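Long-range contacts in mandalate racemase/muconate lactonizing enzyme (Unidentified, PDB 4E4U), which has no assigned substrate but probably abstracts a proton alpha to a carboxylate, as members of the enolase superfamily do: residues 232-237 against 255-260; 262-267 against 292-297. One frame throughout, in Å; residues are numbered along the deposited sequence.

Overall arrangement
Both contacts belong to the C-terminal barrel domain, contact 1 closing before contact 2 opens along the chain. Contact 1 joins the parallel strands 231-233 and 255-257 and the loops at their C-terminal ends, in the barrel wall. Contact 2 pairs helix 263-272 with helix 289-301 in the outer layer. Their centres are about 15 Å apart. Strand 255-257 runs on through a loop into helix 263-272, and Gly-258 O packs against Phe-267 CZ at 3.5 Å where the two contacts meet. Loops at the strand ends, where active sites of such barrels lie, and the helical layer are thus joined through one connection, and both contacts face a neighbouring subunit of the eight-chain assembly.

Contact 1 of 2, residues 232-237 against 255-260; sequences FEEPVP and IATGER
The carboxylate of Glu-234 overlaps the edge of the Arg-260 guanidinium in a two-pronged salt bridge. Glu-234 OE2 takes the NE hydrogen of Arg-260 on its syn lone pair at 2.9 Å, while Arg-260 NH2 reaches Glu-234 OE1 by a weak, bent bond. The two planes are 68° apart. A bend at chi3 (-85°) swings the Arg-260 guanidinium back to this acid. Glu-234 OE2 also accepts from a water, 2.7 Å away, that receives the backbone NH of Arg-260. Glu-233 OE2 and Glu-259 OE2, both acceptors, stand 3.1 Å apart; Glu-233 OE1 is held by Lys-164, Trp-231 and Gln-280. Glu-233 and Glu-259, at the ends of successive barrel strands, recall the metal ligands of the enolase superfamily, though no metal is modelled. The strands pair in parallel: Ala-256 N donates to Phe-232 O at 3.1 Å, and Glu-234 N to Ala-256 O at 2.9 Å. On the far side from Glu-233, Ile-255 puts CD1 3.9 Å from Phe-232 CB and CG2 3.8 Å from Pro-235 CD. Phe-232 and Pro-235 continue onto helix 214-224, Ile-255 packs on helix 241-249, which links the two strands in a beta-alpha-beta unit, and strands 203-206 and 278-279 flank the pair.

Contact 2 of 2, residues 262-267 against 292-297; sequences TTKYEF and AKKIAT
Lys-294 NZ is gripped by two carboxylates, those of Glu-71 of its own chain and of Glu-300 of the fourth subunit, and lies 4.6 Å from Lys-264 NZ. Lys-264 NZ has its own salt bridge, to Glu-291, and these acids probably offset the repulsion. Closer to the backbone the lysine chains run side by side, touching at Lys-264 CD and Lys-294 CD, 3.8 Å apart. The centre of the contact belongs to Ile-295, which points at helix 263-272 and spreads its branches over Lys-264 and Phe-267. Its CG1 rests 3.8 Å from Lys-264 CA, where the two backbones come closest. Ile-295 CG2, anti to the backbone N, sits over one face of the Phe-267 ring in a CH-pi contact, 3.9 Å from the centroid and 21° off the normal. Its CD1 presses nearer the rim, 3.5 Å from Phe-267 CD2, and also meets the backbone of Thr-263. The short helical segments, 9.0 Å apart at their axes and crossing at -24°, meet through apolar groups alone. Two nearly parallel helices, each following one of two adjacent parallel strands, 255-257 and 278-279, are characteristic of the outer layer of the enolase-superfamily beta/alpha barrel.

Contact 1 of 2, residues 232-237 against 255-260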
loop_
_atom_site.group_PDB
_atom_site.type_symbol
_atom_site.label_atom_id
_atom_site.label_comp_id
_atom_site.label_asym_id
_atom_site.label_seq_id
_atom_site.Cartn_x
_atom_site.Cartn_y
_atom_site.Cartn_z
ATOM N N PHE A 232 10.221 16.190 19.344
ATOM C CA PHE A 232 9.584 15.362 20.360
ATOM C C PHE A 232 10.409 14.074 20.326
ATOM O O PHE A 232 10.369 13.328 19.336
ATOM C CB PHE A 232 8.135 15.144 19.933
ATOM C CG PHE A 232 7.278 14.342 20.894
ATOM C CD1 PHE A 232 7.700 13.986 22.170
ATOM C CD2 PHE A 232 6.014 13.933 20.481
ATOM C CE1 PHE A 232 6.854 13.252 23.014
ATOM C CE2 PHE A 232 5.186 13.209 21.317
ATOM C CZ PHE A 232 5.605 12.868 22.580
ATOM N N GLU A 233 11.202 13.857 21.374
ATOM C CA GLU A 233 12.207 12.792 21.412
ATOM C C GLU A 233 11.620 11.480 21.919
ATOM O O GLU A 233 10.834 11.486 22.863
ATOM C CB GLU A 233 13.329 13.225 22.359
ATOM C CG GLU A 233 14.507 12.274 22.470
ATOM C CD GLU A 233 15.775 12.974 22.941
ATOM O OE1 GLU A 233 15.929 14.186 22.680
ATOM O OE2 GLU A 233 16.634 12.308 23.550
ATOM N N GLU A 234 12.013 10.359 21.309
ATOM C CA GLU A 234 11.627 9.026 21.795
ATOM C C GLU A 234 10.212 8.981 22.376
ATOM O O GLU A 234 10.030 8.717 23.569
ATOM C CB GLU A 234 12.613 8.539 22.864
ATOM C CG GLU A 234 14.009 8.219 22.365
ATOM C CD GLU A 234 14.655 7.147 23.215
ATOM O OE1 GLU A 234 14.774 7.354 24.440
ATOM O OE2 GLU A 234 15.001 6.078 22.679
ATOM N N PRO A 235 9.199 9.246 21.542
ATOM C CA PRO A 235 7.854 9.317 22.125
ATOM C C PRO A 235 7.355 7.974 22.647
ATOM O O PRO A 235 6.512 7.961 23.536
ATOM C CB PRO A 235 6.985 9.810 20.958
ATOM C CG PRO A 235 7.810 9.548 19.721
ATOM C CD PRO A 235 9.230 9.697 20.141
ATOM N N VAL A 236 7.887 6.876 22.119
ATOM C CA VAL A 236 7.484 5.536 22.520
ATOM C C VAL A 236 8.753 4.696 22.670
ATOM O O VAL A 236 9.823 5.105 22.209
ATOM C CB VAL A 236 6.538 4.889 21.475
ATOM C CG1 VAL A 236 5.285 5.738 21.278
ATOM C CG2 VAL A 236 7.262 4.666 20.156
ATOM N N PRO A 237 8.650 3.521 23.312
ATOM C CA PRO A 237 9.849 2.690 23.438
ATOM C C PRO A 237 10.399 2.259 22.082
ATOM O O PRO A 237 9.639 2.105 21.117
ATOM C CB PRO A 237 9.343 1.469 24.211
ATOM C CG PRO A 237 8.189 1.990 25.008
ATOM C CD PRO A 237 7.518 2.973 24.084
ATOM N N ILE A 255 9.680 14.300 14.919
ATOM C CA ILE A 255 10.054 13.223 15.828
ATOM C C ILE A 255 11.546 12.948 15.717
ATOM O O ILE A 255 12.083 12.780 14.615
ATOM C CB ILE A 255 9.267 11.924 15.557
ATOM C CG1 ILE A 255 7.754 12.188 15.633
ATOM C CG2 ILE A 255 9.695 10.823 16.527
ATOM C CD1 ILE A 255 7.286 12.906 16.894
ATOM N N ALA A 256 12.216 12.943 16.868
ATOM C CA ALA A 256 13.632 12.601 16.952
ATOM C C ALA A 256 13.770 11.317 17.742
ATOM O O ALA A 256 13.124 11.143 18.773
ATOM C CB ALA A 256 14.420 13.720 17.636
ATOM N N THR A 257 14.622 10.418 17.275
ATOM C CA THR A 257 14.895 9.219 18.042
ATOM C C THR A 257 16.199 8.585 17.600
ATOM O O THR A 257 16.767 8.966 16.577
ATOM C CB THR A 257 13.737 8.204 17.932
ATOM O OG1 THR A 257 13.794 7.314 19.047
ATOM C CG2 THR A 257 13.793 7.432 16.609
ATOM N N GLY A 258 16.668 7.600 18.354
ATOM C CA GLY A 258 17.776 6.795 17.884
ATOM C C GLY A 258 18.837 6.429 18.887
ATOM O O GLY A 258 19.698 5.601 18.580
ATOM N N GLU A 259 18.805 7.018 20.080
ATOM C CA GLU A 259 19.889 6.755 21.029
ATOM C C GLU A 259 19.915 5.312 21.515
ATOM O O GLU A 259 20.932 4.855 22.034
ATOM C CB GLU A 259 19.825 7.692 22.224
ATOM C CG GLU A 259 18.769 7.336 23.237
ATOM C CD GLU A 259 18.532 8.468 24.202
ATOM O OE1 GLU A 259 18.891 8.333 25.390
ATOM O OE2 GLU A 259 17.998 9.508 23.757
ATOM N N ARG A 260 18.806 4.592 21.339
ATOM C CA ARG A 260 18.739 3.187 21.736
ATOM C C ARG A 260 18.702 2.241 20.545
ATOM O O ARG A 260 18.436 1.050 20.710
ATOM C CB ARG A 260 17.547 2.944 22.661
ATOM C CG ARG A 260 17.737 3.584 24.018
ATOM C CD ARG A 260 16.605 3.260 24.937
ATOM N NE ARG A 260 15.473 4.158 24.767
ATOM C CZ ARG A 260 14.311 4.009 25.390
ATOM N NH1 ARG A 260 14.084 2.927 26.137
ATOM N NH2 ARG A 260 13.366 4.927 25.241
HETATM O O HOH W 1 16.084 5.341 20.317
#

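Contact 2 of 2, residues 262-267 against 292-297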
loop_
_atom_site.group_PDB
_atom_site.type_symbol
_atom_site.label_atom_id
_atom_site.label_comp_id
_atom_site.label_asym_id
_atom_site.label_seq_id
_atom_site.Cartn_x
_atom_site.Cartn_y
_atom_site.Cartn_z
ATOM N N THR A 262 20.761 0.699 16.956
ATOM C CA THR A 262 22.119 0.381 16.563
ATOM C C THR A 262 22.153 -0.218 15.162
ATOM O O THR A 262 21.246 -0.959 14.774
ATOM C CB THR A 262 22.793 -0.573 17.579
ATOM O OG1 THR A 262 24.155 -0.782 17.192
ATOM C CG2 THR A 262 22.048 -1.911 17.675
ATOM N N THR A 263 23.222 0.097 14.430
ATOM C CA THR A 263 23.468 -0.299 13.038
ATOM C C THR A 263 22.572 0.374 12.006
ATOM O O THR A 263 21.443 0.797 12.293
ATOM C CB THR A 263 23.412 -1.838 12.775
ATOM O OG1 THR A 263 22.055 -2.272 12.574
ATOM C CG2 THR A 263 24.093 -2.640 13.883
ATOM N N LYS A 264 23.083 0.427 10.781
ATOM C CA LYS A 264 22.336 0.960 9.655
ATOM C C LYS A 264 21.055 0.171 9.387
ATOM O O LYS A 264 20.097 0.721 8.862
ATOM C CB LYS A 264 23.220 0.969 8.411
ATOM C CG LYS A 264 23.732 -0.410 8.009
ATOM C CD LYS A 264 24.904 -0.277 7.035
ATOM C CE LYS A 264 25.607 -1.603 6.784
ATOM N NZ LYS A 264 26.284 -2.114 8.018
ATOM N N TYR A 265 21.028 -1.107 9.751
ATOM C CA TYR A 265 19.848 -1.928 9.492
ATOM C C TYR A 265 18.637 -1.469 10.304
ATOM O O TYR A 265 17.515 -1.456 9.807
ATOM C CB TYR A 265 20.160 -3.399 9.756
ATOM C CG TYR A 265 21.324 -3.896 8.932
ATOM C CD1 TYR A 265 21.195 -4.084 7.559
ATOM C CD2 TYR A 265 22.554 -4.171 9.519
ATOM C CE1 TYR A 265 22.264 -4.535 6.795
ATOM C CE2 TYR A 265 23.623 -4.622 8.763
ATOM C CZ TYR A 265 23.470 -4.806 7.409
ATOM O OH TYR A 265 24.535 -5.253 6.668
ATOM N N GLU A 266 18.866 -1.073 11.553
ATOM C CA GLU A 266 17.777 -0.586 12.394
ATOM C C GLU A 266 17.312 0.798 11.968
ATOM O O GLU A 266 16.116 1.081 11.942
ATOM C CB GLU A 266 18.166 -0.606 13.873
ATOM C CG GLU A 266 18.329 -2.015 14.394
ATOM C CD GLU A 266 18.555 -2.105 15.897
ATOM O OE1 GLU A 266 18.472 -1.074 16.608
ATOM O OE2 GLU A 266 18.811 -3.232 16.370
ATOM N N PHE A 267 18.257 1.671 11.629
ATOM C CA PHE A 267 17.874 2.989 11.153
ATOM C C PHE A 267 17.157 2.926 9.802
ATOM O O PHE A 267 16.268 3.726 9.545
ATOM C CB PHE A 267 19.063 3.948 11.146
ATOM C CG PHE A 267 19.431 4.436 12.517
ATOM C CD1 PHE A 267 18.768 5.523 13.071
ATOM C CD2 PHE A 267 20.399 3.780 13.274
ATOM C CE1 PHE A 267 19.088 5.972 14.342
ATOM C CE2 PHE A 267 20.723 4.224 14.552
ATOM C CZ PHE A 267 20.061 5.321 15.084
ATOM N N ALA A 292 28.260 4.926 11.639
ATOM C CA ALA A 292 27.522 6.174 11.851
ATOM C C ALA A 292 27.431 7.004 10.565
ATOM O O ALA A 292 26.397 7.589 10.269
ATOM C CB ALA A 292 28.150 6.984 12.988
ATOM N N LYS A 293 28.516 7.043 9.799
ATOM C CA LYS A 293 28.505 7.709 8.498
ATOM C C LYS A 293 27.472 7.064 7.572
ATOM O O LYS A 293 26.758 7.757 6.839
ATOM C CB LYS A 293 29.897 7.652 7.863
ATOM C CG LYS A 293 30.033 8.389 6.541
ATOM C CD LYS A 293 30.151 9.886 6.757
ATOM C CE LYS A 293 30.190 10.623 5.435
ATOM N NZ LYS A 293 30.385 12.087 5.621
ATOM N N LYS A 294 27.365 5.738 7.628
ATOM C CA LYS A 294 26.381 5.026 6.820
ATOM C C LYS A 294 24.953 5.391 7.239
ATOM O O LYS A 294 24.068 5.562 6.396
ATOM C CB LYS A 294 26.614 3.515 6.901
ATOM C CG LYS A 294 27.892 3.094 6.193
ATOM C CD LYS A 294 28.094 1.581 6.176
ATOM C CE LYS A 294 29.396 1.209 5.458
ATOM N NZ LYS A 294 29.631 -0.264 5.480
ATOM N N ILE A 295 24.731 5.520 8.542
ATOM C CA ILE A 295 23.426 5.938 9.044
ATOM C C ILE A 295 23.111 7.367 8.580
ATOM O O ILE A 295 21.990 7.657 8.144
ATOM C CB ILE A 295 23.372 5.808 10.575
ATOM C CG1 ILE A 295 23.405 4.326 10.952
ATOM C CG2 ILE A 295 22.119 6.506 11.141
ATOM C CD1 ILE A 295 23.815 4.069 12.392
ATOM N N ALA A 296 24.100 8.258 8.648
ATOM C CA ALA A 296 23.904 9.624 8.164
ATOM C C ALA A 296 23.538 9.643 6.676
ATOM O O ALA A 296 22.735 10.466 6.235
ATOM C CB ALA A 296 25.144 10.461 8.418
ATOM N N THR A 297 24.128 8.731 5.912
ATOM C CA THR A 297 23.820 8.573 4.494
ATOM C C THR A 297 22.361 8.173 4.263
ATOM O O THR A 297 21.681 8.731 3.385
ATOM C CB THR A 297 24.761 7.524 3.872
ATOM O OG1 THR A 297 26.105 8.020 3.911
ATOM C CG2 THR A 297 24.371 7.212 2.433
#